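Local coordinates for taurine:2-oxoglutarate aminotransferase (Bifidobacterium kashiwanohense PV20-2, PDB 6JIX), which probably transfers the amino group of taurine to 2-oxoglutarate, using pyridoxal 5'-phosphate as cofactor, as a class-III aminotransferase, at residues 131-137 with 208-214; 201-206 with 241-247; 58-62 with 327-331. All coordinates share one frame; numbering follows the deposited sequence.

Contact 1 of 3, residues 131-137 with 208-214; sequences TGRPKIF and EGPDSVA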
# COMPACT_ATOMS: atom_id res chain seq x y z
N THR A 131 19.82 -13.29 0.83
CA THR A 131 20.34 -14.57 1.28
C THR A 131 20.29 -15.64 0.20
O THR A 131 20.98 -16.65 0.31
CB THR A 131 19.58 -15.08 2.51
OG1 THR A 131 18.22 -15.35 2.14
CG2 THR A 131 19.60 -14.07 3.65
N GLY A 132 19.47 -15.45 -0.84
CA GLY A 132 19.28 -16.52 -1.79
C GLY A 132 18.51 -17.71 -1.28
O GLY A 132 18.47 -18.75 -1.95
N ARG A 133 17.90 -17.62 -0.10
CA ARG A 133 17.20 -18.75 0.49
C ARG A 133 15.70 -18.54 0.38
O ARG A 133 15.23 -17.40 0.38
CB ARG A 133 17.58 -18.92 1.97
CG ARG A 133 19.08 -18.84 2.26
CD ARG A 133 19.31 -18.72 3.75
NE ARG A 133 20.71 -18.85 4.08
CZ ARG A 133 21.17 -18.97 5.32
NH1 ARG A 133 20.33 -18.98 6.34
NH2 ARG A 133 22.48 -19.08 5.53
N PRO A 134 14.89 -19.61 0.32
CA PRO A 134 13.46 -19.41 0.00
C PRO A 134 12.54 -19.13 1.19
O PRO A 134 11.53 -18.46 1.02
CB PRO A 134 13.08 -20.73 -0.68
CG PRO A 134 14.00 -21.76 -0.03
CD PRO A 134 15.26 -21.04 0.37
N LYS A 135 12.87 -19.63 2.38
CA LYS A 135 11.90 -19.76 3.46
C LYS A 135 11.89 -18.55 4.39
O LYS A 135 12.93 -17.98 4.70
CB LYS A 135 12.18 -21.02 4.28
CG LYS A 135 11.72 -22.30 3.62
CD LYS A 135 12.19 -23.53 4.40
CE LYS A 135 12.37 -24.73 3.46
NZ LYS A 135 12.20 -26.02 4.18
N ILE A 136 10.69 -18.22 4.89
CA ILE A 136 10.47 -17.19 5.89
C ILE A 136 9.83 -17.86 7.11
O ILE A 136 8.79 -18.53 6.97
CB ILE A 136 9.54 -16.07 5.39
CG1 ILE A 136 10.11 -15.38 4.14
CG2 ILE A 136 9.22 -15.10 6.53
CD1 ILE A 136 11.38 -14.57 4.38
N PHE A 137 10.45 -17.70 8.28
CA PHE A 137 9.83 -18.11 9.54
C PHE A 137 9.10 -16.93 10.16
O PHE A 137 9.62 -15.81 10.20
CB PHE A 137 10.89 -18.62 10.52
CG PHE A 137 11.15 -20.11 10.44
CD1 PHE A 137 11.39 -20.72 9.22
CD2 PHE A 137 11.17 -20.89 11.58
CE1 PHE A 137 11.63 -22.09 9.14
CE2 PHE A 137 11.41 -22.27 11.52
CZ PHE A 137 11.64 -22.87 10.29
N GLU A 208 13.75 -27.76 9.19
CA GLU A 208 13.44 -27.13 7.92
C GLU A 208 14.68 -26.86 7.07
O GLU A 208 14.53 -26.45 5.91
CB GLU A 208 12.69 -25.82 8.15
CG GLU A 208 11.29 -25.98 8.72
CD GLU A 208 10.34 -26.57 7.71
OE1 GLU A 208 10.81 -26.83 6.57
OE2 GLU A 208 9.14 -26.75 8.04
N GLY A 209 15.88 -27.09 7.61
CA GLY A 209 17.12 -26.77 6.93
C GLY A 209 17.50 -25.31 7.10
O GLY A 209 17.01 -24.43 6.36
N PRO A 210 18.35 -25.01 8.08
CA PRO A 210 18.66 -23.60 8.38
C PRO A 210 19.26 -22.85 7.20
O PRO A 210 19.07 -21.64 7.08
CB PRO A 210 19.64 -23.69 9.56
CG PRO A 210 19.32 -25.02 10.21
CD PRO A 210 18.93 -25.93 9.08
N ASP A 211 19.96 -23.55 6.30
CA ASP A 211 20.49 -22.97 5.07
C ASP A 211 19.41 -22.54 4.10
O ASP A 211 19.74 -21.87 3.11
CB ASP A 211 21.42 -23.97 4.37
CG ASP A 211 22.84 -23.94 4.93
OD1 ASP A 211 23.07 -23.16 5.89
OD2 ASP A 211 23.71 -24.68 4.41
N SER A 212 18.16 -22.92 4.32
CA SER A 212 17.07 -22.53 3.43
C SER A 212 16.18 -21.44 4.01
O SER A 212 15.18 -21.08 3.38
CB SER A 212 16.21 -23.75 3.08
OG SER A 212 15.38 -24.10 4.17
N VAL A 213 16.51 -20.92 5.19
CA VAL A 213 15.69 -19.91 5.86
C VAL A 213 16.33 -18.56 5.62
O VAL A 213 17.42 -18.29 6.14
CB VAL A 213 15.55 -20.17 7.36
CG1 VAL A 213 14.74 -19.02 7.98
CG2 VAL A 213 14.89 -21.51 7.62
N ALA A 214 15.65 -17.71 4.84
CA ALA A 214 16.19 -16.39 4.53
C ALA A 214 16.04 -15.44 5.71
O ALA A 214 16.93 -14.63 5.98
CB ALA A 214 15.49 -15.80 3.31

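Contact 2 of 3, residues 201-206 with 241-247; sequences LDEQLQ and LCDKYGI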
# COMPACT_ATOMS: atom_id res chain seq x y z
N LEU A 201 12.26 -23.43 18.63
CA LEU A 201 12.55 -22.74 17.37
C LEU A 201 13.81 -23.29 16.72
O LEU A 201 13.82 -23.59 15.52
CB LEU A 201 12.65 -21.24 17.63
CG LEU A 201 13.12 -20.37 16.46
CD1 LEU A 201 12.18 -20.49 15.23
CD2 LEU A 201 13.27 -18.92 16.90
N ASP A 202 14.89 -23.45 17.49
CA ASP A 202 16.10 -24.08 16.98
C ASP A 202 15.79 -25.45 16.36
O ASP A 202 16.25 -25.76 15.25
CB ASP A 202 17.12 -24.22 18.12
CG ASP A 202 18.52 -24.55 17.63
OD1 ASP A 202 18.75 -24.55 16.41
OD2 ASP A 202 19.41 -24.80 18.46
N GLU A 203 15.00 -26.27 17.06
CA GLU A 203 14.71 -27.60 16.55
C GLU A 203 13.92 -27.52 15.25
O GLU A 203 14.18 -28.29 14.32
CB GLU A 203 13.95 -28.41 17.59
CG GLU A 203 14.36 -29.88 17.59
CD GLU A 203 13.58 -30.71 18.60
OE1 GLU A 203 12.52 -30.24 19.09
OE2 GLU A 203 14.03 -31.84 18.89
N GLN A 204 12.95 -26.61 15.17
CA GLN A 204 12.18 -26.45 13.94
C GLN A 204 13.04 -25.90 12.82
O GLN A 204 12.95 -26.38 11.67
CB GLN A 204 10.97 -25.56 14.18
CG GLN A 204 10.07 -25.50 12.97
CD GLN A 204 8.87 -24.64 13.19
OE1 GLN A 204 8.84 -23.84 14.12
NE2 GLN A 204 7.86 -24.78 12.34
N LEU A 205 13.90 -24.93 13.11
CA LEU A 205 14.85 -24.47 12.10
C LEU A 205 15.69 -25.64 11.59
O LEU A 205 15.87 -25.80 10.37
CB LEU A 205 15.76 -23.38 12.67
CG LEU A 205 15.13 -22.00 12.89
CD1 LEU A 205 16.06 -21.14 13.74
CD2 LEU A 205 14.83 -21.33 11.54
N GLN A 206 16.19 -26.48 12.49
CA GLN A 206 16.99 -27.62 12.06
C GLN A 206 16.19 -28.56 11.17
O GLN A 206 16.71 -29.07 10.18
CB GLN A 206 17.51 -28.40 13.27
CG GLN A 206 18.92 -28.04 13.68
CD GLN A 206 19.19 -28.35 15.13
OE1 GLN A 206 19.18 -29.51 15.54
NE2 GLN A 206 19.44 -27.32 15.92
N LEU A 241 20.15 -17.21 17.21
CA LEU A 241 19.93 -18.26 16.23
C LEU A 241 20.12 -17.74 14.81
O LEU A 241 20.72 -18.42 13.97
CB LEU A 241 18.54 -18.89 16.38
CG LEU A 241 18.15 -19.52 17.71
CD1 LEU A 241 16.67 -19.85 17.69
CD2 LEU A 241 19.01 -20.76 17.99
N CYS A 242 19.60 -16.54 14.52
CA CYS A 242 19.81 -15.96 13.20
C CYS A 242 21.29 -15.83 12.90
O CYS A 242 21.76 -16.20 11.82
CB CYS A 242 19.12 -14.60 13.09
SG CYS A 242 17.33 -14.64 13.23
N ASP A 243 22.05 -15.30 13.87
CA ASP A 243 23.48 -15.15 13.70
C ASP A 243 24.15 -16.50 13.45
O ASP A 243 24.98 -16.64 12.55
CB ASP A 243 24.07 -14.48 14.95
CG ASP A 243 23.70 -13.01 15.08
OD1 ASP A 243 23.17 -12.40 14.12
OD2 ASP A 243 23.96 -12.46 16.16
N LYS A 244 23.79 -17.50 14.26
CA LYS A 244 24.35 -18.84 14.10
C LYS A 244 24.13 -19.37 12.69
O LYS A 244 25.03 -19.98 12.10
CB LYS A 244 23.74 -19.78 15.13
CG LYS A 244 24.36 -21.15 15.20
CD LYS A 244 23.74 -21.97 16.33
CE LYS A 244 24.03 -23.46 16.16
NZ LYS A 244 24.16 -24.14 17.49
N TYR A 245 22.95 -19.14 12.12
CA TYR A 245 22.51 -19.82 10.91
C TYR A 245 22.59 -18.96 9.65
O TYR A 245 22.35 -19.48 8.56
CB TYR A 245 21.08 -20.33 11.11
CG TYR A 245 21.04 -21.48 12.09
CD1 TYR A 245 21.82 -22.60 11.90
CD2 TYR A 245 20.24 -21.43 13.22
CE1 TYR A 245 21.79 -23.65 12.78
CE2 TYR A 245 20.20 -22.48 14.12
CZ TYR A 245 20.99 -23.59 13.90
OH TYR A 245 20.99 -24.65 14.79
N GLY A 246 22.95 -17.69 9.76
CA GLY A 246 22.97 -16.82 8.61
C GLY A 246 21.61 -16.34 8.16
O GLY A 246 21.45 -15.99 6.99
N ILE A 247 20.63 -16.36 9.04
CA ILE A 247 19.26 -15.93 8.77
C ILE A 247 19.15 -14.46 9.15
O ILE A 247 19.59 -14.05 10.23
CB ILE A 247 18.27 -16.77 9.59
CG1 ILE A 247 18.29 -18.24 9.16
CG2 ILE A 247 16.89 -16.15 9.61
CD1 ILE A 247 17.84 -19.20 10.28
O HOH W 1 21.64 -22.57 19.14

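Contact 3 of 3, residues 58-62 with 327-331; sequences CSNLG and AVNYY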
# COMPACT_ATOMS: atom_id res chain seq x y z
N CYS A 58 -1.82 4.14 15.94
CA CYS A 58 -1.04 4.83 14.92
C CYS A 58 -0.97 6.34 15.15
O CYS A 58 0.03 6.98 14.80
CB CYS A 58 -1.61 4.56 13.52
SG CYS A 58 -3.37 4.94 13.33
N SER A 59 -2.02 6.93 15.73
CA SER A 59 -2.05 8.38 15.94
C SER A 59 -1.18 8.76 17.14
O SER A 59 -1.63 9.32 18.14
CB SER A 59 -3.49 8.84 16.10
OG SER A 59 -4.24 8.54 14.93
N ASN A 60 0.13 8.54 16.97
CA ASN A 60 1.05 8.57 18.10
C ASN A 60 1.15 9.96 18.73
O ASN A 60 1.39 10.07 19.94
CB ASN A 60 2.43 8.08 17.63
CG ASN A 60 2.55 6.55 17.67
OD1 ASN A 60 1.56 5.83 17.72
ND2 ASN A 60 3.78 6.06 17.65
N LEU A 61 1.03 11.02 17.93
CA LEU A 61 1.10 12.39 18.43
C LEU A 61 -0.28 13.05 18.52
O LEU A 61 -0.38 14.28 18.40
CB LEU A 61 2.02 13.23 17.55
CG LEU A 61 3.48 12.78 17.60
CD1 LEU A 61 4.35 13.62 16.68
CD2 LEU A 61 3.97 12.84 19.04
N GLY A 62 -1.33 12.26 18.75
CA GLY A 62 -2.66 12.81 18.76
C GLY A 62 -3.10 13.18 17.36
O GLY A 62 -2.51 12.79 16.36
N ALA A 327 6.85 14.79 11.98
CA ALA A 327 6.56 13.89 13.09
C ALA A 327 7.83 13.47 13.81
O ALA A 327 7.93 13.57 15.04
CB ALA A 327 5.81 12.66 12.58
N VAL A 328 8.84 13.02 13.07
CA VAL A 328 10.03 12.52 13.75
C VAL A 328 10.71 13.65 14.52
O VAL A 328 11.14 13.45 15.66
CB VAL A 328 10.99 11.85 12.74
CG1 VAL A 328 12.30 11.51 13.42
CG2 VAL A 328 10.32 10.61 12.12
N ASN A 329 10.80 14.85 13.92
CA ASN A 329 11.39 16.00 14.60
C ASN A 329 10.64 16.31 15.89
O ASN A 329 11.25 16.66 16.90
CB ASN A 329 11.39 17.23 13.69
CG ASN A 329 12.65 17.33 12.83
OD1 ASN A 329 13.71 16.79 13.18
ND2 ASN A 329 12.53 18.00 11.68
N TYR A 330 9.31 16.16 15.89
CA TYR A 330 8.55 16.35 17.11
C TYR A 330 8.93 15.32 18.17
O TYR A 330 9.18 15.67 19.34
CB TYR A 330 7.06 16.28 16.83
CG TYR A 330 6.24 16.78 18.00
CD1 TYR A 330 5.97 15.95 19.09
CD2 TYR A 330 5.76 18.07 18.02
CE1 TYR A 330 5.22 16.42 20.16
CE2 TYR A 330 5.02 18.54 19.07
CZ TYR A 330 4.75 17.73 20.14
OH TYR A 330 4.00 18.25 21.19
N TYR A 331 8.95 14.03 17.80
CA TYR A 331 9.30 13.00 18.78
C TYR A 331 10.58 13.38 19.49
O TYR A 331 10.67 13.32 20.72
CB TYR A 331 9.47 11.62 18.12
CG TYR A 331 8.21 10.95 17.61
CD1 TYR A 331 7.10 10.79 18.42
CD2 TYR A 331 8.15 10.46 16.30
CE1 TYR A 331 5.96 10.19 17.95
CE2 TYR A 331 7.02 9.86 15.82
CZ TYR A 331 5.93 9.72 16.64
OH TYR A 331 4.79 9.10 16.16

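Contact 1 of 3, residues 131-137 with 208-214
Parallel beta pairing of Lys135 with Val213 joins the starts of strands 135-139 and 213-219, neighbours in the seven-stranded mixed sheet of this fold-type I aminotransferase. Two backbone bonds make the bridge: Lys135 N gives to Ser212 O (2.9 Å), and Lys135 O accepts a hydrogen bond from Ala214 N (2.7 Å). Beyond the bridge the extended Lys135 side chain runs past Ser212 to Glu208, where NZ makes a salt bridge with Glu208 OE1 and also gives to Glu208 O, on a lone pair in the carbonyl plane, each at 2.9 Å. The same glutamate sets CG against the edge of the Phe137 ring, 3.5 Å from CZ, while Val213 CG2 lies 3.6 Å from Phe137 CE1; carboxylate and ring planes stand 84° apart. On the approach to the strand, Thr131 OG1 forms an ST turn with Arg133 N and is also bonded to Ala127 O of its helix. Arg133, extended from CG to NE, lays one guanidinium face over the 3-10 segment 210-212, above Asp211 CA. Asp211 OD1, 4.1 Å from Arg133 NH2, lies well out of the guanidinium plane, so any attraction there is probably of charge alone. In that plane, Arg133 NH1 points at Val213 O across 3.0 Å with an N-H...O angle of 165°.

Contact 2 of 3, residues 201-206 with 241-247
Leu241 sends its two methyls to different neighbours on the facing helix: CD1 packs against Leu201 CD2 at 3.6 Å, and CD2 lies 3.8 Å from Asp202 CG. Leu201 reaches it with CG anti to the backbone N (chi1 173°), a turn that brings a branch toward a helix its CB does not face. One turn further on, Leu205 has its CB directed toward the other helix and divides its branches in a similar way. Leu205 CD1 approaches Leu241 CD1 and lies obliquely beside the Tyr245 ring, near Tyr245 CD2, while Leu205 CD2 meets Ile247 CD1 tip to tip at 3.9 Å. Beneath this apolar layer Leu205 and Ile247 both rest on Val213 of the central sheet, and Leu201 and Leu205 also touch Phe137.

The two helices are therefore neighbours on one face of the sheet. Helix 190-208 leads into strand 213-219, and helix 234-245 is the crossover of the beta-alpha-beta unit formed by that strand and the parallel strand 248-252. Their segments run in nearly the same direction, 29° apart, with axes 11.7 Å from each other at closest approach.

Toward the outer edge the contact becomes polar. Tyr245 OH donates to Asp202 OD1 at 2.8 Å, meeting the syn lone pair of that oxygen; OD1 lies at the edge of the phenol ring, whose plane is 52° from that of the carboxylate. Gln206 NE2, on the same helix as the aspartate, adds a weak bond to OD1 at 2.9 Å. Over one face of the ring lies Lys244 CG. A water donates to Asp202 OD2 at 3.2 Å and accepts a weak bond from Lys244 NZ, linking carboxylate and ammonium groups too far apart to touch directly.

Contact 3 of 3, residues 58-62 with 327-331
Ala327 begins the contact with its backbone: its carbonyl O lies 3.9 Å from Leu61 CD1, and its CB is just within reach of the same methyl at 4.5 Å. Ile68 of helix 66-78 touches both residues.

At Tyr330, CG is anti to the backbone N (chi1 -167°), which carries the ring out beside the leucine. Both Leu61 methyls meet the ring near Tyr330 CD1; Leu61 CD2 lies 3.7 Å from that atom and approaches obliquely. The same ring stacks with His334, just past the last residue of helix 318-333.

The loop residues that meet these rings belong to a type I beta turn from Ser59 to Gly62, between helices 54-57 and 66-78. Asn60 and Leu61 occupy its two central positions, and both have CB directed at helix 318-333. Leu61 thus wedges between two consecutive tyrosines of that helix, a buried join of turn to helix, with the Asn60 side chain near that of Lys281, which binds pyridoxal 5'-phosphate.

Tyr331 receives the other flank of the leucine. Leu61 CD1 sits over one face of its ring in a CH-pi contact, 4.3 Å from the centroid and 21° off the normal, while Leu61 CD2 lies 3.5 Å from Tyr331 CE1. At the ring edge, in its plane, Asn60 CB comes up to the phenol oxygen, and the amide plane is turned 73° from the ring. Tyr331 OH is itself hydrogen-bonded to Gly282 O, next to Lys281. The Asn60 amide turns to other partners, OD1 bonding to Arg260 NH2 and ND2 making weak bonds to Phe258 O and Gly257 O.

Contacts 1 and 2 form one continuous patch, their centres 9 Å apart. Arg133 NH1 probably donates to Tyr245 O across 3.0 Å, so the approach to strand 135-139 is tied to the end of helix 234-245, and Pro210 CD packs on Leu205 O. Contact 3 lies on the opposite side of the chain's centre, about 36 Å between centres from either, with nearest atoms about 23 Å from contact 1 and 25 Å from contact 2. The Ile136 side chain of contact 1 is about 13 Å from a bound pyridoxal phosphate. In contact 3 the Asn60 side chain is about 11 Å from a bound pyridoxal phosphate. It is about 6 Å from the side chain of Lys281.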